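Local coordinates for uncharacterized protein YacP (Bacillus subtilis, PDB 5MQ8) that acts as an endoribonuclease of the PIN-like NYN family, known as Rae1, in the ribosome-dependent decay of mRNA, at residues A[10-16]-A[121-125]; A[41-45]-A[131-135]. One frame throughout, in Å; residues are numbered along the deposited sequence.

How the contacts relate
Helix 121-145 is common to both contacts. Its first turn meets the end of helix 8-14 and the two residues that follow it in contact 1; nearly three turns further on it meets the C-terminal end of helix 23-44 in contact 2. The two centres lie about 17 Å apart, and the nearest atoms about 6 Å apart, without touching. Along the chain the order is 10-16, 41-45, 121-125, 131-135, so the segments alternate and one long helix ties together two earlier parts of the NYN domain. Contact 1 sits close to the parallel sheet, whereas contact 2 lies further out, where the second subunit packs against it.

Contact 1: residues A[10-16]-A[121-125]; sequences NMIGAWP and ARELL
Three residues carry this contact: Trp-15, Ala-121 and Leu-125. Residues 10-14 are the end of a helix, and Trp-15 is the first to leave helical geometry (phi/psi -91/127), its N still hydrogen-bonded to Met-11 O at 2.9 Å. Residues 121-125 form the first turn of another helix. The two short axes cross nearly at right angles (-82°), 10.0 Å apart at closest approach, with CA atoms of Met-11 and Ala-121 5.7 Å apart and those of Trp-15 and Leu-125 6.9 Å apart.

With chi1 m and chi2 near 4°, the indole of Trp-15 reaches helix 121-145 and its NE1 donates a hydrogen bond to Ala-121 O (2.8 Å, 141° at the hydrogen). That oxygen also accepts Leu-125 N at 3.0 Å. Leu-125 (t, p) lays CB over the indole face, a CH-pi contact 3.7 Å from the five-membered ring centroid, while Leu-124 CG meets the edge at CZ2, 3.7 Å away.

In this PIN-clan domain, helix 8-14 follows strand 3-7 of the central parallel sheet and helix 121-145 follows strand 117-119; Ser-103 is hydrogen-bonded to both, its N to Asn-10 OD1 and its OG to Ala-121 N. Ala-121 CB packs on Ala-14 CB at 3.6 Å. Met-11, m at chi1 and chi2, brings SD within 3.7 Å of Ala-121 CA and 3.9 Å of Leu-124 CD2.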
loop_
_atom_site.group_PDB
_atom_site.type_symbol
_atom_site.label_atom_id
_atom_site.label_comp_id
_atom_site.label_asym_id
_atom_site.label_seq_id
_atom_site.Cartn_x
_atom_site.Cartn_y
_atom_site.Cartn_z
ATOM N N ASN A 10 16.579 -22.814 1.206
ATOM C CA ASN A 10 15.656 -23.871 1.589
ATOM C C ASN A 10 14.204 -23.409 1.572
ATOM O O ASN A 10 13.347 -24.171 1.113
ATOM C CB ASN A 10 16.011 -24.461 2.947
ATOM C CG ASN A 10 15.234 -25.710 3.278
ATOM O OD1 ASN A 10 14.347 -25.712 4.136
ATOM N ND2 ASN A 10 15.544 -26.797 2.584
ATOM N N MET A 11 13.922 -22.169 2.069
ATOM C CA MET A 11 12.562 -21.603 2.082
ATOM C C MET A 11 12.079 -21.438 0.671
ATOM O O MET A 11 10.958 -21.834 0.363
ATOM C CB MET A 11 12.485 -20.251 2.838
ATOM C CG MET A 11 12.829 -20.328 4.314
ATOM S SD MET A 11 11.954 -21.588 5.288
ATOM C CE MET A 11 13.266 -22.755 5.574
ATOM N N ILE A 12 12.936 -20.878 -0.190
ATOM C CA ILE A 12 12.669 -20.628 -1.607
ATOM C C ILE A 12 12.194 -21.908 -2.320
ATOM O O ILE A 12 11.162 -21.877 -2.973
ATOM C CB ILE A 12 13.878 -19.946 -2.302
ATOM C CG1 ILE A 12 13.978 -18.459 -1.892
ATOM C CG2 ILE A 12 13.797 -20.094 -3.837
ATOM C CD1 ILE A 12 15.259 -17.704 -2.359
ATOM N N GLY A 13 12.919 -23.006 -2.134
ATOM C CA GLY A 13 12.594 -24.292 -2.739
ATOM C C GLY A 13 11.391 -25.009 -2.152
ATOM O O GLY A 13 10.827 -25.883 -2.814
ATOM N N ALA A 14 10.980 -24.654 -0.910
ATOM C CA ALA A 14 9.878 -25.326 -0.224
ATOM C C ALA A 14 8.530 -24.573 -0.240
ATOM O O ALA A 14 7.500 -25.204 -0.042
ATOM C CB ALA A 14 10.284 -25.642 1.206
ATOM N N TRP A 15 8.537 -23.237 -0.420
ATOM C CA TRP A 15 7.309 -22.444 -0.397
ATOM C C TRP A 15 6.724 -22.337 -1.808
ATOM O O TRP A 15 7.455 -21.951 -2.735
ATOM C CB TRP A 15 7.552 -21.060 0.237
ATOM C CG TRP A 15 7.982 -21.072 1.687
ATOM C CD1 TRP A 15 8.243 -22.163 2.464
ATOM C CD2 TRP A 15 8.206 -19.926 2.520
ATOM N NE1 TRP A 15 8.612 -21.767 3.729
ATOM C CE2 TRP A 15 8.586 -20.400 3.794
ATOM C CE3 TRP A 15 8.055 -18.541 2.335
ATOM C CZ2 TRP A 15 8.871 -19.535 4.862
ATOM C CZ3 TRP A 15 8.337 -17.687 3.395
ATOM C CH2 TRP A 15 8.741 -18.186 4.637
ATOM N N PRO A 16 5.422 -22.700 -1.992
ATOM C CA PRO A 16 4.818 -22.678 -3.346
ATOM C C PRO A 16 4.897 -21.350 -4.086
ATOM O O PRO A 16 5.196 -21.357 -5.278
ATOM C CB PRO A 16 3.365 -23.119 -3.108
ATOM C CG PRO A 16 3.414 -23.918 -1.848
ATOM C CD PRO A 16 4.467 -23.226 -0.991
ATOM N N ALA A 121 10.434 -25.611 7.191
ATOM C CA ALA A 121 10.036 -24.696 6.131
ATOM C C ALA A 121 8.516 -24.477 6.127
ATOM O O ALA A 121 8.063 -23.344 5.961
ATOM C CB ALA A 121 10.491 -25.236 4.790
ATOM N N ARG A 122 7.745 -25.570 6.343
ATOM C CA ARG A 122 6.285 -25.611 6.403
ATOM C C ARG A 122 5.780 -24.798 7.595
ATOM O O ARG A 122 4.824 -24.035 7.443
ATOM C CB ARG A 122 5.817 -27.079 6.510
ATOM C CG ARG A 122 4.393 -27.318 6.010
ATOM C CD ARG A 122 3.996 -28.792 5.975
ATOM N NE ARG A 122 4.600 -29.520 4.856
ATOM C CZ ARG A 122 4.086 -29.603 3.630
ATOM N NH1 ARG A 122 4.718 -30.286 2.685
ATOM N NH2 ARG A 122 2.924 -29.024 3.348
ATOM N N GLU A 123 6.428 -24.954 8.773
ATOM C CA GLU A 123 6.081 -24.238 9.997
ATOM C C GLU A 123 6.286 -22.749 9.822
ATOM O O GLU A 123 5.397 -21.981 10.198
ATOM C CB GLU A 123 6.921 -24.724 11.183
ATOM C CG GLU A 123 6.372 -25.952 11.884
ATOM C CD GLU A 123 7.403 -26.794 12.614
ATOM O OE1 GLU A 123 8.297 -26.224 13.282
ATOM O OE2 GLU A 123 7.307 -28.037 12.519
ATOM N N LEU A 124 7.452 -22.327 9.257
ATOM C CA LEU A 124 7.713 -20.905 9.049
ATOM C C LEU A 124 6.687 -20.317 8.085
ATOM O O LEU A 124 6.125 -19.265 8.387
ATOM C CB LEU A 124 9.166 -20.602 8.618
ATOM C CG LEU A 124 9.536 -19.097 8.497
ATOM C CD1 LEU A 124 9.336 -18.345 9.807
ATOM C CD2 LEU A 124 10.945 -18.907 7.958
ATOM N N LEU A 125 6.387 -21.033 6.979
ATOM C CA LEU A 125 5.381 -20.615 5.993
ATOM C C LEU A 125 3.998 -20.382 6.643
ATOM O O LEU A 125 3.385 -19.348 6.394
ATOM C CB LEU A 125 5.285 -21.625 4.832
ATOM C CG LEU A 125 4.203 -21.360 3.739
ATOM C CD1 LEU A 125 4.471 -20.054 2.959
ATOM C CD2 LEU A 125 4.111 -22.531 2.780
#

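Contact 2: residues A[41-45]-A[131-135]; sequences QSYTG and IERRI
Tyr-43 lays its side chain across one flank of helix 121-145, overlapping Ile-131, Arg-134 and Ile-135, and of all the residues here it gives up the largest area, 109 Å². Its CA-to-CB bond points at the opposing helix, and chi1 t swings the ring out across that helix, roughly at right angles to its local axis, with chi2 near 85°. CB starts the overlap, 3.5 Å from Ile-131 CG2; further out, Tyr-43 CD1 lies 4.0 Å from Ile-135 CG1, and the phenol OH ends 3.4 Å from Arg-134 CD, against the aliphatic part of that arginine. Ile-131 and Ile-135 share the m, t rotamer and stand one helical turn apart, Ile-135 N hydrogen-bonded to Ile-131 O at 2.9 Å, so the tyrosine meets residues i, i+3 and i+4 of one helical face.

This is helix-to-helix packing within the NYN domain: residues 131-135 lie within helix 121-145, and residues 41-44 are the last turn of helix 23-44, which leads into strand 47-52. The nearest CA pair is Tyr-43 and Ile-131, 7.0 Å apart. Gly-45, the first residue beyond helix 23-44, has positive phi (81/5), its N hydrogen-bonded to Gln-41 O at 2.8 Å. Beside Tyr-43, Thr-44 puts CG2 3.9 Å from Ile-131 CD1, while its OG1 is hydrogen-bonded to Tyr-40 O and to Asn-46 N.

The same region is part of the dimer interface: Phe-161 of the second subunit packs on both Tyr-43 and Ile-135, and Glu-162 of that subunit is hydrogen-bonded to Ser-42 OG.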
loop_
_atom_site.group_PDB
_atom_site.type_symbol
_atom_site.label_atom_id
_atom_site.label_comp_id
_atom_site.label_asym_id
_atom_site.label_seq_id
_atom_site.Cartn_x
_atom_site.Cartn_y
_atom_site.Cartn_z
ATOM N N GLN A 41 9.552 -10.186 11.432
ATOM C CA GLN A 41 10.356 -9.450 12.407
ATOM C C GLN A 41 9.497 -8.381 13.118
ATOM O O GLN A 41 9.490 -8.325 14.350
ATOM C CB GLN A 41 11.599 -8.809 11.755
ATOM C CG GLN A 41 12.413 -7.938 12.733
ATOM C CD GLN A 41 13.909 -7.929 12.579
ATOM O OE1 GLN A 41 14.549 -8.918 12.235
ATOM N NE2 GLN A 41 14.513 -6.794 12.859
ATOM N N SER A 42 8.797 -7.543 12.337
ATOM C CA SER A 42 7.966 -6.462 12.853
ATOM C C SER A 42 6.812 -6.943 13.738
ATOM O O SER A 42 6.647 -6.409 14.828
ATOM C CB SER A 42 7.446 -5.597 11.714
ATOM O OG SER A 42 6.699 -4.515 12.242
ATOM N N TYR A 43 6.057 -7.960 13.302
ATOM C CA TYR A 43 4.958 -8.496 14.092
ATOM C C TYR A 43 5.411 -9.105 15.430
ATOM O O TYR A 43 4.888 -8.729 16.486
ATOM C CB TYR A 43 4.153 -9.528 13.287
ATOM C CG TYR A 43 2.888 -9.975 13.993
ATOM C CD1 TYR A 43 1.710 -9.238 13.889
ATOM C CD2 TYR A 43 2.879 -11.109 14.801
ATOM C CE1 TYR A 43 0.556 -9.619 14.568
ATOM C CE2 TYR A 43 1.731 -11.498 15.487
ATOM C CZ TYR A 43 0.572 -10.747 15.371
ATOM O OH TYR A 43 -0.567 -11.113 16.046
ATOM N N THR A 44 6.374 -10.054 15.372
ATOM C CA THR A 44 6.860 -10.806 16.524
ATOM C C THR A 44 7.805 -10.030 17.441
ATOM O O THR A 44 7.886 -10.344 18.630
ATOM C CB THR A 44 7.517 -12.132 16.071
ATOM O OG1 THR A 44 8.710 -11.845 15.341
ATOM C CG2 THR A 44 6.598 -12.991 15.233
ATOM N N GLY A 45 8.562 -9.100 16.880
ATOM C CA GLY A 45 9.586 -8.386 17.633
ATOM C C GLY A 45 10.856 -9.209 17.746
ATOM O O GLY A 45 11.809 -8.795 18.409
ATOM N N ILE A 131 0.549 -14.276 10.035
ATOM C CA ILE A 131 1.045 -12.916 10.315
ATOM C C ILE A 131 0.641 -11.936 9.193
ATOM O O ILE A 131 0.157 -10.850 9.493
ATOM C CB ILE A 131 2.572 -12.922 10.614
ATOM C CG1 ILE A 131 2.851 -13.554 11.994
ATOM C CG2 ILE A 131 3.180 -11.516 10.517
ATOM C CD1 ILE A 131 4.290 -13.949 12.279
ATOM N N GLU A 132 0.779 -12.352 7.920
ATOM C CA GLU A 132 0.390 -11.571 6.748
ATOM C C GLU A 132 -1.096 -11.172 6.826
ATOM O O GLU A 132 -1.434 -10.007 6.608
ATOM C CB GLU A 132 0.572 -12.400 5.471
ATOM C CG GLU A 132 1.880 -12.220 4.733
ATOM C CD GLU A 132 1.872 -12.894 3.373
ATOM O OE1 GLU A 132 1.672 -14.130 3.324
ATOM O OE2 GLU A 132 2.019 -12.180 2.353
ATOM N N ARG A 133 -1.974 -12.164 7.082
ATOM C CA ARG A 133 -3.422 -11.984 7.168
ATOM C C ARG A 133 -3.818 -11.102 8.331
ATOM O O ARG A 133 -4.734 -10.297 8.181
ATOM C CB ARG A 133 -4.146 -13.341 7.238
ATOM C CG ARG A 133 -4.287 -14.020 5.878
ATOM C CD ARG A 133 -5.208 -15.238 5.935
ATOM N NE ARG A 133 -4.574 -16.403 6.566
ATOM C CZ ARG A 133 -3.908 -17.351 5.908
ATOM N NH1 ARG A 133 -3.778 -17.289 4.588
ATOM N NH2 ARG A 133 -3.365 -18.367 6.567
ATOM N N ARG A 134 -3.113 -11.235 9.466
ATOM C CA ARG A 134 -3.354 -10.468 10.680
ATOM C C ARG A 134 -2.986 -9.007 10.480
ATOM O O ARG A 134 -3.776 -8.132 10.849
ATOM C CB ARG A 134 -2.594 -11.070 11.874
ATOM C CG ARG A 134 -3.518 -11.593 12.972
ATOM C CD ARG A 134 -2.809 -12.522 13.944
ATOM N NE ARG A 134 -3.542 -13.781 14.118
ATOM C CZ ARG A 134 -3.052 -14.857 14.726
ATOM N NH1 ARG A 134 -1.823 -14.846 15.222
ATOM N NH2 ARG A 134 -3.783 -15.959 14.829
ATOM N N ILE A 135 -1.792 -8.734 9.886
ATOM C CA ILE A 135 -1.336 -7.369 9.617
ATOM C C ILE A 135 -2.322 -6.673 8.681
ATOM O O ILE A 135 -2.726 -5.548 8.972
ATOM C CB ILE A 135 0.138 -7.300 9.106
ATOM C CG1 ILE A 135 1.121 -7.712 10.206
ATOM C CG2 ILE A 135 0.484 -5.897 8.559
ATOM C CD1 ILE A 135 2.562 -7.929 9.718
#